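Local coordinates for Glyoxalase/bleomycin resisance protein/dioxygenase (Streptomyces sp. CB03234, PDB 5UJP) that binds calcium and can bind riboflavin, and may have dioxygenase activity like other members of the glyoxalase/bleomycin resistance superfamily, at residues K14-Y19 with H35-Q40. Residues are numbered along the deposited sequence; the frame is centred on the assembly and turned at random.
Sequences KAKDFY and HGRWLQ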
loop_
_atom_site.group_PDB
_atom_site.type_symbol
_atom_site.label_atom_id
_atom_site.label_comp_id
_atom_site.label_asym_id
_atom_site.label_seq_id
_atom_site.Cartn_x
_atom_site.Cartn_y
_atom_site.Cartn_z
ATOM N N LYS A 14 -1.714 -15.055 -14.365
ATOM C CA LYS A 14 -0.841 -15.774 -13.433
ATOM C C LYS A 14 -0.900 -15.153 -12.044
ATOM O O LYS A 14 -0.807 -15.871 -11.048
ATOM C CB LYS A 14 0.614 -15.778 -13.942
ATOM C CG LYS A 14 0.792 -16.554 -15.280
ATOM C CD LYS A 14 2.221 -16.582 -15.777
ATOM C CE LYS A 14 2.384 -17.389 -17.074
ATOM N NZ LYS A 14 3.757 -17.268 -17.609
ATOM N N ALA A 15 -1.050 -13.838 -11.951
ATOM C CA ALA A 15 -1.176 -13.202 -10.647
ATOM C C ALA A 15 -2.482 -13.600 -9.975
ATOM O O ALA A 15 -2.520 -13.823 -8.760
ATOM C CB ALA A 15 -1.068 -11.684 -10.796
ATOM N N LYS A 16 -3.566 -13.687 -10.740
ATOM C CA LYS A 16 -4.815 -14.166 -10.146
ATOM C C LYS A 16 -4.674 -15.577 -9.579
ATOM O O LYS A 16 -5.128 -15.860 -8.453
ATOM C CB LYS A 16 -5.929 -14.141 -11.178
ATOM C CG LYS A 16 -7.268 -14.583 -10.667
ATOM C CD LYS A 16 -8.335 -14.437 -11.755
ATOM C CE LYS A 16 -9.742 -14.763 -11.254
ATOM N NZ LYS A 16 -10.762 -14.775 -12.385
ATOM N N ASP A 17 -4.079 -16.492 -10.354
ATOM C CA ASP A 17 -3.826 -17.844 -9.849
ATOM C C ASP A 17 -3.082 -17.785 -8.524
ATOM O O ASP A 17 -3.425 -18.482 -7.567
ATOM C CB ASP A 17 -2.951 -18.623 -10.830
ATOM C CG ASP A 17 -3.656 -18.979 -12.136
ATOM O OD1 ASP A 17 -4.903 -18.979 -12.226
ATOM O OD2 ASP A 17 -2.913 -19.252 -13.094
ATOM N N PHE A 18 -2.021 -16.976 -8.462
ATOM C CA PHE A 18 -1.195 -16.927 -7.255
ATOM C C PHE A 18 -1.960 -16.354 -6.068
ATOM O O PHE A 18 -2.023 -16.980 -4.997
ATOM C CB PHE A 18 0.075 -16.125 -7.511
ATOM C CG PHE A 18 0.991 -16.067 -6.305
ATOM C CD1 PHE A 18 1.797 -17.153 -6.001
ATOM C CD2 PHE A 18 1.027 -14.942 -5.479
ATOM C CE1 PHE A 18 2.617 -17.108 -4.876
ATOM C CE2 PHE A 18 1.853 -14.896 -4.373
ATOM C CZ PHE A 18 2.659 -15.981 -4.082
ATOM N N TYR A 19 -2.535 -15.150 -6.217
ATOM C CA TYR A 19 -3.111 -14.484 -5.045
ATOM C C TYR A 19 -4.407 -15.149 -4.606
ATOM O O TYR A 19 -4.664 -15.259 -3.409
ATOM C CB TYR A 19 -3.343 -12.983 -5.284
ATOM C CG TYR A 19 -2.044 -12.218 -5.238
ATOM C CD1 TYR A 19 -1.558 -11.691 -4.026
ATOM C CD2 TYR A 19 -1.305 -12.006 -6.393
ATOM C CE1 TYR A 19 -0.385 -11.023 -3.965
ATOM C CE2 TYR A 19 -0.086 -11.301 -6.345
ATOM C CZ TYR A 19 0.365 -10.812 -5.128
ATOM O OH TYR A 19 1.581 -10.112 -5.052
ATOM N N HIS A 35 -8.165 1.672 -16.785
ATOM C CA HIS A 35 -6.810 1.560 -17.305
ATOM C C HIS A 35 -6.466 0.159 -17.774
ATOM O O HIS A 35 -5.392 -0.049 -18.336
ATOM C CB HIS A 35 -5.793 2.004 -16.255
ATOM C CG HIS A 35 -5.933 3.437 -15.866
ATOM N ND1 HIS A 35 -5.320 4.449 -16.562
ATOM C CD2 HIS A 35 -6.644 4.038 -14.880
ATOM C CE1 HIS A 35 -5.625 5.611 -16.013
ATOM N NE2 HIS A 35 -6.461 5.397 -15.018
ATOM N N GLY A 36 -7.365 -0.791 -17.587
ATOM C CA GLY A 36 -7.039 -2.172 -17.860
ATOM C C GLY A 36 -7.977 -3.075 -17.082
ATOM O O GLY A 36 -8.975 -2.625 -16.535
ATOM N N ARG A 37 -7.608 -4.341 -17.032
ATOM C CA ARG A 37 -8.360 -5.322 -16.256
ATOM C C ARG A 37 -8.253 -5.005 -14.770
ATOM O O ARG A 37 -7.147 -4.961 -14.223
ATOM C CB ARG A 37 -7.791 -6.697 -16.570
ATOM C CG ARG A 37 -8.437 -7.831 -15.815
ATOM C CD ARG A 37 -7.751 -9.158 -16.199
ATOM N NE ARG A 37 -8.301 -10.303 -15.498
ATOM C CZ ARG A 37 -7.836 -11.532 -15.655
ATOM N NH1 ARG A 37 -6.823 -11.759 -16.493
ATOM N NH2 ARG A 37 -8.372 -12.536 -14.986
ATOM N N TRP A 38 -9.399 -4.746 -14.127
ATOM C CA TRP A 38 -9.440 -4.434 -12.702
ATOM C C TRP A 38 -9.594 -5.749 -11.946
ATOM O O TRP A 38 -10.667 -6.368 -11.967
ATOM C CB TRP A 38 -10.579 -3.455 -12.379
ATOM C CG TRP A 38 -10.625 -3.084 -10.906
ATOM C CD1 TRP A 38 -11.289 -3.746 -9.889
ATOM C CD2 TRP A 38 -9.922 -1.993 -10.273
ATOM N NE1 TRP A 38 -11.081 -3.094 -8.689
ATOM C CE2 TRP A 38 -10.230 -2.037 -8.891
ATOM C CE3 TRP A 38 -9.071 -0.989 -10.742
ATOM C CZ2 TRP A 38 -9.719 -1.108 -7.985
ATOM C CZ3 TRP A 38 -8.584 -0.054 -9.845
ATOM C CH2 TRP A 38 -8.899 -0.134 -8.472
ATOM N N LEU A 39 -8.519 -6.170 -11.287
ATOM C CA LEU A 39 -8.419 -7.475 -10.638
ATOM C C LEU A 39 -8.064 -7.191 -9.185
ATOM O O LEU A 39 -6.934 -6.774 -8.891
ATOM C CB LEU A 39 -7.330 -8.287 -11.336
ATOM C CG LEU A 39 -7.031 -9.678 -10.752
ATOM C CD1 LEU A 39 -8.290 -10.573 -10.660
ATOM C CD2 LEU A 39 -5.896 -10.349 -11.570
ATOM N N GLN A 40 -9.031 -7.390 -8.288
ATOM C CA GLN A 40 -8.924 -6.926 -6.913
ATOM C C GLN A 40 -9.131 -8.087 -5.950
ATOM O O GLN A 40 -10.101 -8.838 -6.086
ATOM C CB GLN A 40 -9.952 -5.819 -6.656
ATOM C CG GLN A 40 -9.853 -5.189 -5.270
ATOM C CD GLN A 40 -10.849 -4.070 -5.097
ATOM O OE1 GLN A 40 -11.613 -3.752 -6.009
ATOM N NE2 GLN A 40 -10.886 -3.509 -3.924
#
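Lys16 runs across the ends of Leu39 and Arg37, meeting each side chain at about a right angle, and so illustrates how a long basic residue can serve an amphipathic helix with its methylenes and its ammonium alike. The two methyls of Leu39 share the nonpolar part: CD2 lies against the root of the lysine, 3.8 Å from Lys16 CB, whereas CD1 lies farther out along the chain, 4.0 Å from Lys16 CD. Lys16 CG stands anti to the backbone N (chi1 -179°) and the chain stays extended beyond it, which carries the same methylene, CD, past Leu39 to within 3.7 Å of Arg37 NH2. That methylene approaches the guanidinium obliquely. Helix 12-23 here packs on one side of the sheet formed by strands 3-8, 48-53, 37-42 and 26-30; helix and sheet make up one of the two beta-alpha-beta-beta-beta modules that define the vicinal oxygen chelate fold of the glyoxalase superfamily. Leu39, buried and directed at the helix from strand 37-42, also touches Leu27 and Leu52 on the flanking strands, and Lys16 rests on Leu27 as well. Arg37, two residues earlier on the same side of the strand, reaches the helix at full stretch, with its chain extended from CG to NE. Arg37 NH2 ends 4.2 Å from Lys16 NZ because both converge on Asp30, whose OD2 forms salt bridges with the two nitrogens. Glu13, about one turn before Lys16 on the helix, supplies a second carboxylate to Arg37 NH2, while Gln12 NE2 donates a hydrogen bond to the backbone O of Arg37, tying the start of the strand to the start of the helix.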